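Local structure of acetylxylan esterase (Geobacillus stearothermophilus, 5BN1) at residues S62-T65 against V66-K70; N92-W95 against R96-L100; F102-E105 against K106-Y109; D145-R148 against R149-Q153. The protein removes acetyl side groups from the xylose backbone units of xylan and xylo-oligosaccharides, as a serine esterase of the GDSL family. The protein carries 1 engineered substitution. One frame throughout, in Å; residues are numbered along the deposited sequence.

Overall arrangement
The four contacts are local and follow one another along the chain, so none nests in or crosses another. Interaction 1 comes first. It turns the loop after strand 55-58 into helix 66-78. Interaction 2 lies within helix 91-99, and interaction 3 shapes the loop from there to helix 110-124. Interaction 4 opens helix 146-165, in the beta-alpha-beta unit with strands 130-134 and 168-170. Interaction 2 joins the others: Val66 N bonds Asp93 OD2, His107 NE2 bonds Leu100 O, and Tyr98 OH bonds Thr150 OG1. Arg67 ties interaction 1 to interaction 3. Interactions 2 and 4 both touch a second subunit of the octamer.

Interaction 1: residues S62-T65 against V66-K70; sequences SGNT and VRDLK
Thr65 and Asp68 meet in a capping box at the start of helix 66-78. Two kinds of polar contact build it. The first is a strong bond from backbone to carboxylate: Thr65 N donates to Asp68 OD2 at 3.0 Å. It is nearly straight (168°) and uses the lone pair of OD2 that faces away from the other oxygen. The second kind is a weak pair of bonds in the reverse sense. Thr65 OG1 accepts from Arg67 N at 3.2 Å and from Asp68 N at 3.4 Å. A chi1 of 65° sets OG1 between the backbone N and C of Thr65, where it can accept from these two amides.

The helical bonding begins here too, as Leu69 N donates to Thr65 O at 3.1 Å, in the carbonyl plane.

Packing comes from Asn64. Its CG rests on Asp68 CB at 3.4 Å. A water lies within bonding distance of both Gly63 O (3.0 Å) and Asp68 OD2 (2.9 Å).

The surroundings fix the loop further. Val66 N donates to Asp93 OD2, and Asn92 ND2 donates to Asn64 O. The guanidinium of Arg67 runs on to a salt bridge with Glu112.

The box thus gives the amides of Arg67 and Asp68 weak bonds at the helix start, and ties Thr65 N to the Asp68 carboxylate. This carboxylate would also interact favourably with the helix dipole. By inference Gly63 stabilises the transition state together with Asn92, near the nucleophile Ser15, so the cap anchors the end of a probable oxyanion-hole loop.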
# COMPACT_ATOMS: atom_id res chain seq x y z
N SER A 62 3.35 -6.50 22.98
CA SER A 62 4.19 -7.53 22.45
C SER A 62 5.65 -7.32 22.79
O SER A 62 6.16 -6.20 22.66
CB SER A 62 4.02 -7.52 20.90
OG SER A 62 4.79 -8.59 20.37
N GLY A 63 6.33 -8.41 23.18
CA GLY A 63 7.72 -8.44 23.54
C GLY A 63 8.08 -8.19 24.98
O GLY A 63 9.24 -8.31 25.32
N ASN A 64 7.10 -7.71 25.73
CA ASN A 64 7.48 -7.27 27.11
C ASN A 64 7.89 -8.42 28.04
O ASN A 64 7.41 -9.53 28.00
CB ASN A 64 6.30 -6.55 27.77
CG ASN A 64 6.15 -5.12 27.46
OD1 ASN A 64 6.82 -4.50 26.53
ND2 ASN A 64 5.41 -4.54 28.29
N THR A 65 8.84 -8.04 28.91
CA THR A 65 9.23 -8.80 30.09
C THR A 65 8.67 -7.99 31.28
O THR A 65 8.13 -6.92 31.18
CB THR A 65 10.70 -8.87 30.19
OG1 THR A 65 11.22 -7.53 30.42
CG2 THR A 65 11.39 -9.45 28.99
N VAL A 66 8.92 -8.55 32.46
CA VAL A 66 8.45 -7.80 33.67
C VAL A 66 9.26 -6.51 33.85
O VAL A 66 8.77 -5.55 34.46
CB VAL A 66 8.48 -8.71 34.91
CG1 VAL A 66 9.90 -8.92 35.45
CG2 VAL A 66 7.59 -8.12 36.00
N ARG A 67 10.46 -6.45 33.30
CA ARG A 67 11.28 -5.27 33.37
C ARG A 67 10.58 -4.15 32.57
O ARG A 67 10.47 -2.97 32.95
CB ARG A 67 12.62 -5.54 32.82
CG ARG A 67 13.55 -4.33 32.85
CD ARG A 67 14.86 -4.63 32.09
NE ARG A 67 15.62 -5.80 32.56
CZ ARG A 67 16.39 -6.59 31.85
NH1 ARG A 67 16.47 -6.44 30.48
NH2 ARG A 67 17.06 -7.55 32.39
N ASP A 68 9.98 -4.50 31.38
CA ASP A 68 9.24 -3.54 30.66
C ASP A 68 7.95 -3.14 31.36
O ASP A 68 7.53 -1.96 31.25
CB ASP A 68 8.89 -4.11 29.27
CG ASP A 68 10.11 -4.45 28.49
OD1 ASP A 68 10.98 -3.54 28.25
OD2 ASP A 68 10.26 -5.60 27.98
N LEU A 69 7.28 -4.07 31.99
CA LEU A 69 6.10 -3.72 32.81
C LEU A 69 6.41 -2.68 33.85
O LEU A 69 5.74 -1.70 33.96
CB LEU A 69 5.47 -4.90 33.47
CG LEU A 69 4.93 -6.02 32.61
CD1 LEU A 69 3.99 -6.93 33.36
CD2 LEU A 69 4.19 -5.55 31.40
N LYS A 70 7.54 -2.88 34.52
CA LYS A 70 7.92 -1.89 35.56
C LYS A 70 8.10 -0.54 34.99
O LYS A 70 7.69 0.45 35.58
CB LYS A 70 9.18 -2.34 36.29
CG LYS A 70 9.68 -1.28 37.32
CD LYS A 70 10.90 -1.86 37.94
CE LYS A 70 11.52 -0.92 38.97
NZ LYS A 70 12.92 -1.41 39.29
O HOH W 1 11.13 -5.92 25.27

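Interaction 2: residues N92-W95 against R96-L100; sequences NDVW and RQYDL
Arg96 folds back along helix 91-99 to meet Asn92 and Trp95, bent at chi2 (-66°) and again at chi3. This is the tight part. Arg96 NH2 donates to Asn92 OD1 at 2.9 Å, but from above the amide plane and not on a lone pair. Arg96 NH1 packs obliquely against the Trp95 ring, 3.3 Å from Trp95 CE3. The same guanidinium grips Asp99 side-on: Arg96 NE reaches Asp99 OD1 and Arg96 NH1 reaches Asp99 OD2, each at 2.8 Å, in a salt bridge. Asp99 OD2 also accepts from Trp190 of a second subunit, whose ring stacks on Trp95. Gln97 is firmly held too. Its extended chain gives Asp93 O a nearly straight bond from Gln97 NE2 (2.9 Å), and NE2 also bonds Tyr154 OH.

Elsewhere the contact is looser. Val94 CG1 and Tyr98 CE2 lie alongside each other at 4.0 Å. A water donates to Asn92 OD1 at 2.8 Å but accepts only weakly from Arg96 NH1.

Asn92 is inferred to stabilise the transition state. Arg96 and the water both donate to Asn92 OD1, while ND2 donates to Asn64 O; together these restrain the amide. The donors to OD1 may also polarise it and make ND2 a better donor.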
# COMPACT_ATOMS: atom_id res chain seq x y z
N ASN A 92 8.56 -13.97 27.89
CA ASN A 92 9.69 -13.37 27.22
C ASN A 92 10.93 -13.38 28.14
O ASN A 92 12.05 -13.58 27.70
CB ASN A 92 9.39 -12.02 26.73
CG ASN A 92 8.39 -12.07 25.60
OD1 ASN A 92 8.64 -12.80 24.61
ND2 ASN A 92 7.40 -11.31 25.64
N ASP A 93 10.68 -13.17 29.45
CA ASP A 93 11.72 -13.22 30.46
C ASP A 93 12.53 -14.48 30.34
O ASP A 93 13.77 -14.48 30.50
CB ASP A 93 11.08 -13.09 31.82
CG ASP A 93 10.14 -11.93 31.94
OD1 ASP A 93 9.10 -11.85 31.16
OD2 ASP A 93 10.31 -10.99 32.77
N VAL A 94 11.86 -15.60 30.09
CA VAL A 94 12.37 -16.91 29.86
C VAL A 94 12.88 -17.05 28.42
O VAL A 94 13.96 -17.55 28.18
CB VAL A 94 11.34 -17.97 30.21
CG1 VAL A 94 11.82 -19.32 29.86
CG2 VAL A 94 11.01 -17.89 31.73
N TRP A 95 11.98 -16.80 27.48
CA TRP A 95 12.27 -17.15 26.06
C TRP A 95 13.58 -16.58 25.59
O TRP A 95 14.31 -17.27 24.90
CB TRP A 95 11.13 -16.68 25.19
CG TRP A 95 10.96 -17.40 23.87
CD1 TRP A 95 11.58 -18.53 23.44
CD2 TRP A 95 9.86 -17.16 22.96
NE1 TRP A 95 11.04 -18.94 22.21
CE2 TRP A 95 9.98 -18.11 21.92
CE3 TRP A 95 8.91 -16.18 22.90
CZ2 TRP A 95 9.01 -18.15 20.88
CZ3 TRP A 95 8.02 -16.17 21.85
CH2 TRP A 95 8.10 -17.17 20.86
N ARG A 96 13.85 -15.33 25.92
CA ARG A 96 15.12 -14.73 25.52
C ARG A 96 16.35 -15.49 25.87
O ARG A 96 17.39 -15.48 25.19
CB ARG A 96 15.20 -13.26 25.91
CG ARG A 96 14.19 -12.33 25.34
CD ARG A 96 14.26 -12.12 23.83
NE ARG A 96 13.51 -13.19 23.16
CZ ARG A 96 12.19 -13.25 23.06
NH1 ARG A 96 11.63 -14.30 22.42
NH2 ARG A 96 11.38 -12.37 23.65
N GLN A 97 16.31 -16.15 27.05
CA GLN A 97 17.39 -16.97 27.51
C GLN A 97 17.76 -18.12 26.59
O GLN A 97 18.83 -18.68 26.58
CB GLN A 97 17.16 -17.51 28.94
CG GLN A 97 16.85 -16.43 29.95
CD GLN A 97 16.51 -16.92 31.31
OE1 GLN A 97 17.22 -17.86 31.84
NE2 GLN A 97 15.51 -16.34 31.94
N TYR A 98 16.70 -18.59 25.86
CA TYR A 98 16.78 -19.70 24.95
C TYR A 98 16.84 -19.31 23.46
O TYR A 98 17.57 -20.04 22.75
CB TYR A 98 15.53 -20.64 25.21
CG TYR A 98 15.66 -21.30 26.59
CD1 TYR A 98 16.49 -22.36 26.76
CD2 TYR A 98 14.94 -20.83 27.68
CE1 TYR A 98 16.69 -22.97 28.00
CE2 TYR A 98 15.15 -21.39 28.91
CZ TYR A 98 15.99 -22.42 29.04
OH TYR A 98 16.27 -23.04 30.29
N ASP A 99 16.20 -18.24 23.05
CA ASP A 99 16.26 -17.82 21.62
C ASP A 99 17.38 -16.90 21.33
O ASP A 99 17.84 -16.85 20.14
CB ASP A 99 14.94 -17.46 21.04
CG ASP A 99 14.41 -16.11 21.38
OD1 ASP A 99 15.01 -15.45 22.32
OD2 ASP A 99 13.45 -15.61 20.74
N LEU A 100 17.89 -16.17 22.30
CA LEU A 100 19.05 -15.22 22.16
C LEU A 100 19.98 -15.50 23.34
O LEU A 100 20.09 -14.59 24.19
CB LEU A 100 18.52 -13.82 22.09
CG LEU A 100 17.72 -13.43 20.87
CD1 LEU A 100 17.07 -12.09 20.97
CD2 LEU A 100 18.60 -13.56 19.56
O HOH W 2 8.66 -12.66 21.85

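Interaction 3: residues F102-E105 against K106-Y109; sequences FMKE and KHVY
His107 has CG anti to its carbonyl carbon (chi1 -58°), which lays the imidazole against the backbone of Lys104. Lys104 has a similar first torsion (chi1 -60°), and its side chain runs out past the ring toward the hydroxyl of Tyr109. The motif is a short 3-10 turn in the loop between helices 91-99 and 110-124. Two bonds three residues apart define it: Lys106 N to Met103 O and His107 N to Lys104 O, both 3.0 Å. Each donor approaches from above the carbonyl plane.

The ring contact is a CH-pi interaction. Lys104 CA lies 3.7 Å from the centroid of the His107 ring and only 11° off its normal, so it sits over the middle of one face. At the ring's edge, His107 ND1 and Tyr109 OH share a hydrogen bond of 2.6 Å. On the other nitrogen, His107 NE2 bonds Leu100 O. The imidazole is therefore held at both nitrogens and cannot easily rotate. Tyr109 in turn lays one face of its ring over His107 CB.

On another side of the turn, Met103 and Lys106 run alongside each other, with Met103 CE 3.5 Å from Lys106 CD. Glu105 OE1 makes a salt bridge with Arg55 of a third subunit, which places the turn at a contact between subunits of the octamer.

One water donates to both Lys104 O and His107 O. Another accepts from Lys104 NZ at 3.2 Å and lies 2.8 Å from Tyr109 OH, in a hydrogen bond with each.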
# COMPACT_ATOMS: atom_id res chain seq x y z
N PHE A 102 22.95 -15.55 24.03
CA PHE A 102 24.20 -14.73 24.28
C PHE A 102 23.87 -13.29 24.47
O PHE A 102 24.82 -12.49 24.77
CB PHE A 102 25.18 -15.02 23.14
CG PHE A 102 25.47 -16.53 23.04
CD1 PHE A 102 25.95 -17.24 24.12
CD2 PHE A 102 25.24 -17.18 21.89
CE1 PHE A 102 26.20 -18.60 24.00
CE2 PHE A 102 25.45 -18.52 21.78
CZ PHE A 102 25.90 -19.22 22.82
N MET A 103 22.64 -12.84 24.40
CA MET A 103 22.30 -11.42 24.55
C MET A 103 21.79 -11.25 25.99
O MET A 103 20.58 -11.11 26.19
CB MET A 103 21.34 -10.93 23.60
CG MET A 103 21.89 -10.91 22.14
SD MET A 103 20.71 -10.29 20.91
CE MET A 103 20.35 -8.61 21.37
N LYS A 104 22.69 -11.43 26.93
CA LYS A 104 22.25 -11.57 28.35
C LYS A 104 21.49 -10.39 28.88
O LYS A 104 20.63 -10.52 29.80
CB LYS A 104 23.42 -11.92 29.28
CG LYS A 104 24.07 -13.26 28.88
CD LYS A 104 25.27 -13.67 29.70
CE LYS A 104 25.88 -14.98 29.10
NZ LYS A 104 24.92 -15.91 28.36
N GLU A 105 21.76 -9.19 28.39
CA GLU A 105 20.96 -8.04 28.77
C GLU A 105 19.48 -8.08 28.41
O GLU A 105 18.67 -7.36 29.04
CB GLU A 105 21.59 -6.74 28.17
CG GLU A 105 21.43 -6.54 26.62
CD GLU A 105 22.16 -7.55 25.62
OE1 GLU A 105 23.08 -8.41 25.96
OE2 GLU A 105 21.81 -7.48 24.40
N LYS A 106 19.03 -8.92 27.46
CA LYS A 106 17.65 -9.10 27.19
C LYS A 106 16.93 -10.15 28.09
O LYS A 106 15.67 -10.28 27.99
CB LYS A 106 17.50 -9.64 25.76
CG LYS A 106 18.00 -8.59 24.73
CD LYS A 106 17.52 -9.12 23.38
CE LYS A 106 16.10 -8.59 23.01
NZ LYS A 106 16.22 -7.63 21.88
N HIS A 107 17.76 -10.86 28.85
CA HIS A 107 17.29 -11.95 29.76
C HIS A 107 16.78 -11.27 31.02
O HIS A 107 17.36 -10.35 31.47
CB HIS A 107 18.37 -12.89 30.12
CG HIS A 107 19.04 -13.58 28.95
ND1 HIS A 107 20.09 -14.42 29.09
CD2 HIS A 107 18.77 -13.51 27.60
CE1 HIS A 107 20.49 -14.85 27.90
NE2 HIS A 107 19.69 -14.33 27.01
N VAL A 108 15.71 -11.78 31.56
CA VAL A 108 15.28 -11.38 32.93
C VAL A 108 15.32 -12.66 33.72
O VAL A 108 14.45 -13.52 33.65
CB VAL A 108 13.89 -10.74 32.93
CG1 VAL A 108 13.46 -10.45 34.34
CG2 VAL A 108 13.84 -9.50 32.12
N TYR A 109 16.37 -12.85 34.54
CA TYR A 109 16.68 -14.02 35.33
C TYR A 109 15.76 -14.02 36.57
O TYR A 109 15.12 -13.00 36.83
CB TYR A 109 18.16 -14.03 35.70
CG TYR A 109 19.06 -14.17 34.50
CD1 TYR A 109 18.97 -15.26 33.66
CD2 TYR A 109 20.10 -13.23 34.27
CE1 TYR A 109 19.78 -15.36 32.55
CE2 TYR A 109 20.85 -13.30 33.09
CZ TYR A 109 20.73 -14.39 32.33
OH TYR A 109 21.57 -14.55 31.21
O HOH W 3 19.92 -9.80 32.73
O HOH W 4 22.98 -16.87 30.74

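Interaction 4: residues D145-R148 against R149-Q153; sequences DPMR and RTMDQ
Arg148 reaches one turn along to Asp152 in a salt bridge on the first turns of helix 146-165, part of a beta-alpha-beta unit. From CB, the chain of Arg148 starts with CG anti to the backbone N (chi1 173°). CB and CG both lie beside the amide of Arg149. A bend at chi2 (64°) then turns the chain along the helix. Arg148 CD comes within 3.7 Å of Asp152 OD1. Arg148 NE donates to Asp152 OD1 at 2.8 Å, exactly in the guanidinium plane. At the tip, Arg148 NH2 makes only a weak, bent bond to Asp152 OD2, at 3.1 Å; the guanidinium and carboxylate planes are 61° apart. NH1 turns to Glu140 O, so the guanidinium is fixed from two directions.

Asp145 is the N-cap: its OD1 accepts from Arg148 N at 3.2 Å and weakly from Met147 N. Tyr184 of a second subunit also bonds this oxygen. Met147 and Met151 run side by side, with their CE atoms 3.6 Å apart.

Arg149 lays one face of its guanidinium over Pro146 CA. A water donates to Pro146 O at 2.9 Å and accepts weakly from Arg149 NE at 3.0 Å.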
# COMPACT_ATOMS: atom_id res chain seq x y z
N ASP A 145 11.93 -30.62 28.90
CA ASP A 145 12.45 -29.70 27.88
C ASP A 145 12.99 -28.50 28.65
O ASP A 145 12.33 -27.95 29.52
CB ASP A 145 11.29 -29.25 26.95
CG ASP A 145 11.70 -28.16 25.96
OD1 ASP A 145 11.63 -27.01 26.32
OD2 ASP A 145 12.14 -28.59 24.88
N PRO A 146 14.20 -28.02 28.32
CA PRO A 146 14.75 -26.99 29.14
C PRO A 146 13.96 -25.76 29.35
O PRO A 146 13.84 -25.18 30.42
CB PRO A 146 16.09 -26.65 28.41
CG PRO A 146 16.47 -27.87 27.74
CD PRO A 146 15.16 -28.56 27.36
N MET A 147 13.30 -25.27 28.28
CA MET A 147 12.55 -24.01 28.39
C MET A 147 11.22 -24.30 29.18
O MET A 147 10.80 -23.42 29.91
CB MET A 147 12.22 -23.38 27.03
CG MET A 147 11.43 -22.15 27.18
SD MET A 147 11.45 -21.12 25.67
CE MET A 147 10.11 -20.04 26.03
N ARG A 148 10.61 -25.47 28.99
CA ARG A 148 9.48 -25.80 29.79
C ARG A 148 9.79 -25.83 31.30
O ARG A 148 9.05 -25.32 32.11
CB ARG A 148 8.88 -27.15 29.35
CG ARG A 148 7.74 -27.68 30.24
CD ARG A 148 6.48 -26.88 30.32
NE ARG A 148 5.67 -27.24 31.53
CZ ARG A 148 5.05 -28.39 31.65
NH1 ARG A 148 4.82 -29.19 30.65
NH2 ARG A 148 4.59 -28.68 32.89
N ARG A 149 10.94 -26.44 31.57
CA ARG A 149 11.40 -26.53 33.00
C ARG A 149 11.61 -25.19 33.59
O ARG A 149 11.15 -24.87 34.71
CB ARG A 149 12.61 -27.41 33.06
CG ARG A 149 13.11 -27.64 34.47
CD ARG A 149 14.22 -28.73 34.39
NE ARG A 149 15.38 -28.35 33.60
CZ ARG A 149 16.03 -29.04 32.59
NH1 ARG A 149 15.70 -30.27 32.11
NH2 ARG A 149 17.11 -28.47 32.02
N THR A 150 12.28 -24.29 32.85
CA THR A 150 12.40 -22.94 33.30
C THR A 150 11.14 -22.22 33.54
O THR A 150 10.84 -21.51 34.47
CB THR A 150 13.46 -22.18 32.44
OG1 THR A 150 14.71 -22.89 32.39
CG2 THR A 150 13.64 -20.78 32.83
N MET A 151 10.25 -22.35 32.51
CA MET A 151 9.00 -21.70 32.62
C MET A 151 8.19 -22.13 33.89
O MET A 151 7.58 -21.31 34.51
CB MET A 151 8.14 -21.97 31.34
CG MET A 151 7.09 -20.95 31.10
SD MET A 151 7.64 -19.30 30.65
CE MET A 151 8.09 -19.68 28.96
N ASP A 152 8.25 -23.44 34.16
CA ASP A 152 7.60 -24.00 35.37
C ASP A 152 8.17 -23.33 36.63
O ASP A 152 7.41 -22.97 37.57
CB ASP A 152 7.66 -25.46 35.48
CG ASP A 152 6.72 -26.23 34.54
OD1 ASP A 152 6.03 -25.61 33.78
OD2 ASP A 152 6.87 -27.48 34.61
N GLN A 153 9.48 -23.09 36.61
CA GLN A 153 10.11 -22.39 37.77
C GLN A 153 9.61 -21.01 37.96
O GLN A 153 9.26 -20.52 39.03
CB GLN A 153 11.60 -22.48 37.63
CG GLN A 153 12.27 -21.77 38.81
CD GLN A 153 13.77 -21.92 38.74
OE1 GLN A 153 14.43 -21.72 37.64
NE2 GLN A 153 14.33 -22.42 39.84
O HOH W 5 15.97 -25.79 32.24